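PDB 3UGV: enolase from alpha proteobacterium BAL199, which binds magnesium and, as a member of the mandelate racemase/muconate lactonizing enzyme family of the enolase superfamily, probably abstracts a proton next to a substrate carboxylate. Local coordinates for residues L230-A233 / E234-R238; R283-H286 / Q287-A291; S308-M311 / R312-V316. One frame throughout, in Å; residues are numbered along the deposited sequence.

How the contacts relate
Each contact is local, between side chains three to five residues apart on one helix of the enolase C-terminal-like part of the chain; contact 1 includes the loop residues just before its helix. Contact 1 lies farthest out, where helix 232-242 starts, and its chemistry is that of a helix N-terminus: a capping box with water at its carboxylates. Contacts 2 and 3 belong to helices 282-290 and 306-320, which pack directly on each other: Met285 SD lies 3.7 Å from Ala313 O, and Leu289 meets Val316. Both meet the third subunit, but contact 3 has more of its residues buried, among them an indole. Contact 1 stands apart, its centre about 23 Å from that of contact 2.

Contact 1. Residues L230-A233 / E234-R238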
ATOM      1  N   LEU F 230     -18.752   7.581 -22.233  1.00 23.09           N
ATOM      2  CA  LEU F 230     -19.370   7.949 -20.964  1.00 15.25           C
ATOM      3  C   LEU F 230     -18.396   8.698 -20.088  1.00 17.92           C
ATOM      4  O   LEU F 230     -17.189   8.508 -20.195  1.00 21.53           O
ATOM      5  CB  LEU F 230     -19.854   6.706 -20.221  1.00 17.23           C
ATOM      6  CG  LEU F 230     -20.670   5.703 -21.027  1.00 19.33           C
ATOM      7  CD1 LEU F 230     -21.111   4.580 -20.117  1.00 19.29           C
ATOM      8  CD2 LEU F 230     -21.878   6.388 -21.657  1.00 15.10           C
ATOM      9  N   ASP F 231     -18.926   9.549 -19.217  1.00 21.56           N
ATOM     10  CA  ASP F 231     -18.112  10.137 -18.161  1.00 18.05           C
ATOM     11  C   ASP F 231     -18.248   9.205 -16.964  1.00 23.16           C
ATOM     12  O   ASP F 231     -19.017   8.249 -17.029  1.00 25.71           O
ATOM     13  CB  ASP F 231     -18.519  11.593 -17.857  1.00 16.61           C
ATOM     14  CG  ASP F 231     -19.891  11.722 -17.144  1.00 50.62           C
ATOM     15  OD1 ASP F 231     -20.332  10.790 -16.423  1.00 46.51           O
ATOM     16  OD2 ASP F 231     -20.523  12.794 -17.289  1.00 43.74           O
ATOM     17  N   MET F 232     -17.509   9.453 -15.888  1.00 17.01           N
ATOM     18  CA  MET F 232     -17.486   8.504 -14.789  1.00 17.85           C
ATOM     19  C   MET F 232     -18.847   8.292 -14.134  1.00 25.56           C
ATOM     20  O   MET F 232     -19.198   7.162 -13.789  1.00 21.24           O
ATOM     21  CB  MET F 232     -16.419   8.876 -13.756  1.00 17.50           C
ATOM     22  CG  MET F 232     -15.086   8.207 -14.027  1.00 27.71           C
ATOM     23  SD  MET F 232     -15.210   6.399 -14.105  1.00 28.97           S
ATOM     24  CE  MET F 232     -15.502   6.013 -12.373  1.00 12.12           C
ATOM     25  N   ALA F 233     -19.610   9.367 -13.959  1.00 23.83           N
ATOM     26  CA  ALA F 233     -20.935   9.244 -13.356  1.00 22.26           C
ATOM     27  C   ALA F 233     -21.828   8.358 -14.221  1.00 23.53           C
ATOM     28  O   ALA F 233     -22.393   7.362 -13.745  1.00 20.60           O
ATOM     29  CB  ALA F 233     -21.563  10.594 -13.155  1.00 25.87           C
ATOM     30  N   GLU F 234     -21.935   8.703 -15.496  1.00 22.59           N
ATOM     31  CA  GLU F 234     -22.722   7.893 -16.412  1.00 22.40           C
ATOM     32  C   GLU F 234     -22.208   6.462 -16.440  1.00 21.31           C
ATOM     33  O   GLU F 234     -22.989   5.523 -16.561  1.00 21.24           O
ATOM     34  CB  GLU F 234     -22.707   8.491 -17.819  1.00 20.63           C
ATOM     35  CG  GLU F 234     -23.405   9.842 -17.922  1.00 29.46           C
ATOM     36  CD  GLU F 234     -23.055  10.595 -19.215  1.00 47.87           C
ATOM     37  OE1 GLU F 234     -21.983  10.319 -19.825  1.00 34.82           O
ATOM     38  OE2 GLU F 234     -23.858  11.474 -19.615  1.00 57.51           O
ATOM     39  N   ALA F 235     -20.895   6.281 -16.325  1.00 15.33           N
ATOM     40  CA  ALA F 235     -20.367   4.927 -16.441  1.00 16.14           C
ATOM     41  C   ALA F 235     -20.710   4.077 -15.224  1.00 15.76           C
ATOM     42  O   ALA F 235     -20.947   2.873 -15.340  1.00 25.65           O
ATOM     43  CB  ALA F 235     -18.868   4.933 -16.685  1.00 15.58           C
ATOM     44  N   MET F 236     -20.725   4.694 -14.055  1.00 15.81           N
ATOM     45  CA  MET F 236     -21.024   3.946 -12.844  1.00 20.81           C
ATOM     46  C   MET F 236     -22.463   3.457 -12.945  1.00 23.48           C
ATOM     47  O   MET F 236     -22.739   2.285 -12.736  1.00 31.80           O
ATOM     48  CB  MET F 236     -20.803   4.806 -11.593  1.00 14.50           C
ATOM     49  CG  MET F 236     -19.333   5.132 -11.330  1.00 21.63           C
ATOM     50  SD  MET F 236     -19.106   6.110  -9.834  1.00 29.55           S
ATOM     51  CE  MET F 236     -19.820   4.962  -8.630  1.00 30.17           C
ATOM     52  N   HIS F 237     -23.366   4.363 -13.310  1.00 16.17           N
ATOM     53  CA  HIS F 237     -24.767   4.031 -13.464  1.00 20.22           C
ATOM     54  C   HIS F 237     -25.012   2.992 -14.556  1.00 25.14           C
ATOM     55  O   HIS F 237     -25.739   2.012 -14.349  1.00 23.08           O
ATOM     56  CB  HIS F 237     -25.587   5.293 -13.753  1.00 19.51           C
ATOM     57  CG  HIS F 237     -25.666   6.231 -12.590  1.00 25.21           C
ATOM     58  ND1 HIS F 237     -26.190   5.857 -11.370  1.00 33.14           N
ATOM     59  CD2 HIS F 237     -25.289   7.524 -12.457  1.00 23.80           C
ATOM     60  CE1 HIS F 237     -26.131   6.877 -10.536  1.00 26.75           C
ATOM     61  NE2 HIS F 237     -25.586   7.899 -11.170  1.00 27.33           N
ATOM     62  N   ARG F 238     -24.409   3.194 -15.720  1.00 16.22           N
ATOM     63  CA  ARG F 238     -24.763   2.352 -16.854  1.00 19.88           C
ATOM     64  C   ARG F 238     -24.108   0.983 -16.827  1.00 27.31           C
ATOM     65  O   ARG F 238     -24.756  -0.012 -17.179  1.00 26.54           O
ATOM     66  CB  ARG F 238     -24.493   3.050 -18.171  1.00 15.51           C
ATOM     67  CG  ARG F 238     -25.387   4.254 -18.441  1.00 15.23           C
ATOM     68  CD  ARG F 238     -24.846   4.903 -19.694  1.00 29.76           C
ATOM     69  NE  ARG F 238     -25.695   5.953 -20.224  1.00 37.93           N
ATOM     70  CZ  ARG F 238     -26.253   5.914 -21.427  1.00 35.64           C
ATOM     71  NH1 ARG F 238     -26.069   4.861 -22.223  1.00 29.21           N
ATOM     72  NH2 ARG F 238     -27.014   6.923 -21.820  1.00 42.42           N
TER
HETATM   73  O   HOH W   1     -23.209  13.636 -16.961  1.00 43.84           O
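The side chain of Asp231 is set with CG between the backbone N and the carbonyl carbon (chi1 71°), which turns OD1 back onto Glu234 N, while CG of Glu234 stands anti to its carbonyl carbon (chi1 -66°) and the extended chain beyond it carries OE1 back to Asp231 N. OD1 of Asp231 accepts from Glu234 N at 2.8 Å, the N-H nearly straight on it and met almost along the C-O axis. In return Asp231 N donates to Glu234 OE1 at 3.2 Å, reaching the anti side of that carboxylate from 23° out of its plane. This reciprocal pair is a capping box, with Asp231 as N-cap of helix 232-242, the helix of a beta-alpha-beta unit between strands 221-225 and 249-251. The two carboxylates stack with OD1 of Asp231 and OE1 of Glu234 3.8 Å apart; the helix N-terminus probably eases the repulsion, and a water donates to Asp231 OD2 and, weakly, to Glu234 OE2. Losing the Asp231 carboxylate to an alanine here would probably leave Glu234 N without its side-chain acceptor and the first turn more prone to fray. Behind the cap, Leu230 CD1 packs 3.8 Å from Ala235 CA, and CD2 lies over one face of the Arg238 guanidinium, whose NH2 bonds to Arg199 O. Farther along, Met232 CE touches Met236 CG at 4.1 Å, and both methionines also pack against a second subunit, on Gly321 and Pro272 respectively.

Contact 2. Residues R283-H286 / Q287-A291; sequences REMH and QALQA
His286 and Gln287, at the junction of 283-286 with 287-291, have the most surface covered here. With CG of His286 anti to the backbone N (chi1 151°), its imidazole leans along the helix to Gln290, whose amide crosses it obliquely with the two planes 36° apart. Gln290 OE1 lies over one ring face, and Gln290 NE2 is 3.3 Å from His286 CE1. The two side chains are not hydrogen-bonded to each other: His286 NE2 and Gln290 NE2 each bond to the carboxylate of Asp260 of a fourth subunit, which probably fixes the rotation of both.

Gln287 reaches back the opposite way along the helix. Its CG, beside the backbone N (chi1 -65°), comes to 3.2 Å from Arg283 O, and the extended chain beyond sets Gln287 NE2 alongside Arg283 CG at 3.8 Å. The Arg283 guanidinium goes on to Ala319 O of a third subunit and Asp257 of the fourth.

On another face Met285 CG lies 4.1 Å from Leu289 CD1, the two chains side by side. Helix 282-290 links the parallel strands 273-275 and 296-297, and this apolar pair seats it on Ala313, Val316 and Trp320 of helix 306-320.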
ATOM      1  N   ARG F 283       4.983  -0.664 -22.254  1.00 19.73           N
ATOM      2  CA  ARG F 283       5.152  -0.008 -20.968  1.00 17.52           C
ATOM      3  C   ARG F 283       3.801   0.567 -20.520  1.00 19.73           C
ATOM      4  O   ARG F 283       3.458   0.534 -19.336  1.00 24.07           O
ATOM      5  CB  ARG F 283       6.260   1.053 -20.998  1.00 21.80           C
ATOM      6  CG  ARG F 283       6.274   1.979 -19.767  1.00 23.85           C
ATOM      7  CD  ARG F 283       7.588   2.706 -19.658  1.00 20.60           C
ATOM      8  NE  ARG F 283       8.674   1.762 -19.403  1.00 32.01           N
ATOM      9  CZ  ARG F 283       9.933   1.935 -19.795  1.00 33.66           C
ATOM     10  NH1 ARG F 283      10.277   3.020 -20.468  1.00 33.88           N
ATOM     11  NH2 ARG F 283      10.847   1.018 -19.522  1.00 36.46           N
ATOM     12  N   GLU F 284       3.014   1.054 -21.469  1.00 25.62           N
ATOM     13  CA  GLU F 284       1.700   1.601 -21.136  1.00 24.13           C
ATOM     14  C   GLU F 284       0.764   0.522 -20.584  1.00 21.16           C
ATOM     15  O   GLU F 284       0.062   0.753 -19.601  1.00 31.36           O
ATOM     16  CB  GLU F 284       1.092   2.274 -22.347  1.00 24.58           C
ATOM     17  CG  GLU F 284       0.217   3.456 -22.034  1.00 46.80           C
ATOM     18  CD  GLU F 284       0.055   4.361 -23.249  1.00 65.11           C
ATOM     19  OE1 GLU F 284      -1.031   4.339 -23.880  1.00 61.27           O
ATOM     20  OE2 GLU F 284       1.029   5.086 -23.574  1.00 70.80           O
ATOM     21  N   MET F 285       0.776  -0.656 -21.202  1.00 18.27           N
ATOM     22  CA  MET F 285       0.030  -1.809 -20.699  1.00 19.19           C
ATOM     23  C   MET F 285       0.461  -2.157 -19.261  1.00 25.45           C
ATOM     24  O   MET F 285      -0.363  -2.407 -18.371  1.00 24.86           O
ATOM     25  CB  MET F 285       0.244  -3.036 -21.603  1.00 17.86           C
ATOM     26  CG  MET F 285      -0.545  -4.273 -21.119  1.00 19.97           C
ATOM     27  SD  MET F 285      -0.259  -5.761 -22.095  1.00 28.50           S
ATOM     28  CE  MET F 285      -1.224  -5.380 -23.543  1.00 31.76           C
ATOM     29  N   HIS F 286       1.765  -2.171 -19.045  1.00 18.26           N
ATOM     30  CA  HIS F 286       2.332  -2.516 -17.746  1.00 23.36           C
ATOM     31  C   HIS F 286       1.842  -1.527 -16.668  1.00 27.20           C
ATOM     32  O   HIS F 286       1.500  -1.924 -15.548  1.00 30.84           O
ATOM     33  CB  HIS F 286       3.872  -2.569 -17.880  1.00 15.37           C
ATOM     34  CG  HIS F 286       4.620  -2.230 -16.628  1.00 25.59           C
ATOM     35  ND1 HIS F 286       4.739  -3.106 -15.568  1.00 25.95           N
ATOM     36  CD2 HIS F 286       5.320  -1.122 -16.282  1.00 30.27           C
ATOM     37  CE1 HIS F 286       5.467  -2.545 -14.619  1.00 24.56           C
ATOM     38  NE2 HIS F 286       5.830  -1.339 -15.026  1.00 27.24           N
ATOM     39  N   GLN F 287       1.764  -0.246 -17.023  1.00 18.95           N
ATOM     40  CA  GLN F 287       1.279   0.775 -16.092  1.00 23.86           C
ATOM     41  C   GLN F 287      -0.209   0.618 -15.784  1.00 29.04           C
ATOM     42  O   GLN F 287      -0.631   0.779 -14.643  1.00 36.62           O
ATOM     43  CB  GLN F 287       1.566   2.166 -16.646  1.00 25.84           C
ATOM     44  CG  GLN F 287       3.070   2.474 -16.762  1.00 23.82           C
ATOM     45  CD  GLN F 287       3.328   3.827 -17.401  1.00 38.89           C
ATOM     46  OE1 GLN F 287       2.422   4.424 -18.011  1.00 40.39           O
ATOM     47  NE2 GLN F 287       4.556   4.332 -17.252  1.00 32.77           N
ATOM     48  N   ALA F 288      -0.991   0.281 -16.809  1.00 21.08           N
ATOM     49  CA  ALA F 288      -2.403   0.014 -16.637  1.00 19.51           C
ATOM     50  C   ALA F 288      -2.641  -1.148 -15.685  1.00 21.56           C
ATOM     51  O   ALA F 288      -3.565  -1.101 -14.871  1.00 21.94           O
ATOM     52  CB  ALA F 288      -3.054  -0.264 -17.971  1.00 17.69           C
ATOM     53  N   LEU F 289      -1.816  -2.189 -15.796  1.00 24.20           N
ATOM     54  CA  LEU F 289      -1.959  -3.383 -14.951  1.00 23.90           C
ATOM     55  C   LEU F 289      -1.560  -3.078 -13.504  1.00 25.06           C
ATOM     56  O   LEU F 289      -2.260  -3.461 -12.565  1.00 31.20           O
ATOM     57  CB  LEU F 289      -1.160  -4.576 -15.516  1.00 20.94           C
ATOM     58  CG  LEU F 289      -1.562  -4.999 -16.939  1.00 21.98           C
ATOM     59  CD1 LEU F 289      -0.766  -6.191 -17.449  1.00 22.47           C
ATOM     60  CD2 LEU F 289      -3.043  -5.303 -17.009  1.00 28.28           C
ATOM     61  N   GLN F 290      -0.457  -2.360 -13.320  1.00 19.49           N
ATOM     62  CA  GLN F 290      -0.082  -1.911 -11.980  1.00 20.96           C
ATOM     63  C   GLN F 290      -1.182  -1.085 -11.348  1.00 22.42           C
ATOM     64  O   GLN F 290      -1.368  -1.128 -10.134  1.00 21.40           O
ATOM     65  CB  GLN F 290       1.183  -1.070 -12.009  1.00 15.28           C
ATOM     66  CG  GLN F 290       2.445  -1.836 -12.327  1.00 22.17           C
ATOM     67  CD  GLN F 290       3.631  -0.896 -12.429  1.00 49.22           C
ATOM     68  OE1 GLN F 290       3.566   0.122 -13.127  1.00 51.51           O
ATOM     69  NE2 GLN F 290       4.712  -1.211 -11.712  1.00 53.17           N
ATOM     70  N   ALA F 291      -1.903  -0.322 -12.167  1.00 18.03           N
ATOM     71  CA  ALA F 291      -2.983   0.519 -11.654  1.00 14.11           C
ATOM     72  C   ALA F 291      -4.234  -0.305 -11.356  1.00 19.91           C
ATOM     73  O   ALA F 291      -5.201   0.209 -10.818  1.00 22.85           O
ATOM     74  CB  ALA F 291      -3.299   1.625 -12.637  1.00 12.60           C
TER

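Contact 3. Residues S308-M311 / R312-V316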
ATOM      1  N   SER F 308       6.434  -6.162 -33.212  1.00 23.37           N
ATOM      2  CA  SER F 308       7.430  -6.036 -32.141  1.00 32.67           C
ATOM      3  C   SER F 308       6.802  -5.702 -30.804  1.00 32.95           C
ATOM      4  O   SER F 308       7.051  -6.388 -29.808  1.00 32.79           O
ATOM      5  CB  SER F 308       8.460  -4.952 -32.479  1.00 33.92           C
ATOM      6  OG  SER F 308       9.236  -5.336 -33.591  1.00 27.50           O
ATOM      7  N   GLY F 309       5.998  -4.636 -30.784  1.00 24.99           N
ATOM      8  CA  GLY F 309       5.282  -4.242 -29.579  1.00 15.23           C
ATOM      9  C   GLY F 309       4.306  -5.285 -29.064  1.00 21.55           C
ATOM     10  O   GLY F 309       4.186  -5.472 -27.855  1.00 26.78           O
ATOM     11  N   TRP F 310       3.611  -5.978 -29.969  1.00 19.53           N
ATOM     12  CA  TRP F 310       2.678  -7.012 -29.532  1.00 16.72           C
ATOM     13  C   TRP F 310       3.396  -8.118 -28.770  1.00 18.80           C
ATOM     14  O   TRP F 310       2.922  -8.569 -27.723  1.00 23.53           O
ATOM     15  CB  TRP F 310       1.913  -7.618 -30.707  1.00 23.08           C
ATOM     16  CG  TRP F 310       1.052  -8.777 -30.263  1.00 25.38           C
ATOM     17  CD1 TRP F 310       1.459 -10.051 -30.036  1.00 23.25           C
ATOM     18  CD2 TRP F 310      -0.349  -8.742 -29.948  1.00 20.20           C
ATOM     19  NE1 TRP F 310       0.405 -10.818 -29.618  1.00 24.43           N
ATOM     20  CE2 TRP F 310      -0.717 -10.037 -29.556  1.00 26.67           C
ATOM     21  CE3 TRP F 310      -1.324  -7.741 -29.974  1.00 16.71           C
ATOM     22  CZ2 TRP F 310      -2.026 -10.366 -29.192  1.00 25.35           C
ATOM     23  CZ3 TRP F 310      -2.620  -8.063 -29.605  1.00 17.62           C
ATOM     24  CH2 TRP F 310      -2.958  -9.364 -29.224  1.00 27.32           C
ATOM     25  N   MET F 311       4.538  -8.563 -29.289  1.00 19.71           N
ATOM     26  CA  MET F 311       5.237  -9.692 -28.673  1.00 20.67           C
ATOM     27  C   MET F 311       5.735  -9.321 -27.284  1.00 24.81           C
ATOM     28  O   MET F 311       5.709 -10.138 -26.369  1.00 32.79           O
ATOM     29  CB  MET F 311       6.396 -10.202 -29.550  1.00 22.30           C
ATOM     30  CG  MET F 311       5.982 -10.780 -30.926  1.00 22.92           C
ATOM     31  SD  MET F 311       4.632 -11.979 -30.903  1.00 44.13           S
ATOM     32  CE  MET F 311       5.292 -13.240 -29.826  1.00 39.93           C
ATOM     33  N   ARG F 312       6.193  -8.084 -27.132  1.00 22.16           N
ATOM     34  CA  ARG F 312       6.631  -7.603 -25.828  1.00 25.26           C
ATOM     35  C   ARG F 312       5.462  -7.527 -24.852  1.00 26.69           C
ATOM     36  O   ARG F 312       5.592  -7.881 -23.678  1.00 20.78           O
ATOM     37  CB  ARG F 312       7.328  -6.252 -25.969  1.00 20.99           C
ATOM     38  CG  ARG F 312       8.695  -6.404 -26.621  1.00 22.61           C
ATOM     39  CD  ARG F 312       9.334  -5.086 -26.978  1.00 26.38           C
ATOM     40  NE  ARG F 312      10.390  -5.278 -27.966  1.00 39.04           N
ATOM     41  CZ  ARG F 312      11.304  -4.369 -28.284  1.00 42.81           C
ATOM     42  NH1 ARG F 312      11.318  -3.186 -27.680  1.00 48.89           N
ATOM     43  NH2 ARG F 312      12.210  -4.648 -29.210  1.00 40.25           N
ATOM     44  N   ALA F 313       4.315  -7.087 -25.363  1.00 20.06           N
ATOM     45  CA  ALA F 313       3.119  -6.936 -24.560  1.00 16.67           C
ATOM     46  C   ALA F 313       2.572  -8.305 -24.207  1.00 25.46           C
ATOM     47  O   ALA F 313       2.041  -8.493 -23.116  1.00 23.48           O
ATOM     48  CB  ALA F 313       2.068  -6.105 -25.303  1.00 14.96           C
ATOM     49  N   ALA F 314       2.717  -9.260 -25.127  1.00 20.48           N
ATOM     50  CA  ALA F 314       2.325 -10.644 -24.863  1.00 19.67           C
ATOM     51  C   ALA F 314       3.115 -11.183 -23.685  1.00 24.62           C
ATOM     52  O   ALA F 314       2.599 -11.962 -22.875  1.00 25.02           O
ATOM     53  CB  ALA F 314       2.575 -11.524 -26.098  1.00 17.08           C
ATOM     54  N   GLY F 315       4.384 -10.785 -23.625  1.00 16.94           N
ATOM     55  CA  GLY F 315       5.256 -11.104 -22.514  1.00 15.38           C
ATOM     56  C   GLY F 315       4.814 -10.500 -21.194  1.00 21.63           C
ATOM     57  O   GLY F 315       4.853 -11.172 -20.177  1.00 24.76           O
ATOM     58  N   VAL F 316       4.406  -9.231 -21.195  1.00 25.61           N
ATOM     59  CA  VAL F 316       3.823  -8.635 -19.996  1.00 19.08           C
ATOM     60  C   VAL F 316       2.518  -9.345 -19.621  1.00 22.14           C
ATOM     61  O   VAL F 316       2.331  -9.762 -18.482  1.00 22.18           O
ATOM     62  CB  VAL F 316       3.528  -7.133 -20.168  1.00 23.55           C
ATOM     63  CG1 VAL F 316       2.869  -6.609 -18.932  1.00 26.41           C
ATOM     64  CG2 VAL F 316       4.812  -6.338 -20.446  1.00 20.29           C
TER
HETATM   65  O   HOH W   2       9.775  -7.375 -30.166  1.00 43.70           O
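The backbone N-H groups of Arg312 to Gly315 donate in turn to the carbonyls of Ser308 to Met311; the shortest bond runs from Ala314 N to Trp310 O at 2.7 Å.

A water supplies the polar link between side chain and main chain. It donates to Ser308 O at 2.9 Å and accepts from Arg312 NE at 3.1 Å, so this carbonyl takes both the water and Arg312 N. The extended arginine runs past the carbonyl with CG 3.6 Å from Ser308 O and ends in a salt bridge from NH1 to Glu341 of a third subunit. Ser308 OG turns to Asp132 and Trp136.

Apolar contact is light. Trp310 CG is anti to the backbone N (chi1 174°), which swings the indole out from the helix; Ala314 CB approaches it obliquely, 4.2 Å from NE1, and Met311 SD lies at the ring edge, in plane. NE1 is satisfied by Thr340 OG1, while Phe301 stacks on the ring.

Ala313 packs on Met285 and Val316 on Leu289 of helix 282-290, adjacent helices lying side by side outside the TIM-type (beta/alpha)7beta barrel of the enolase superfamily, to which this domain belongs by family.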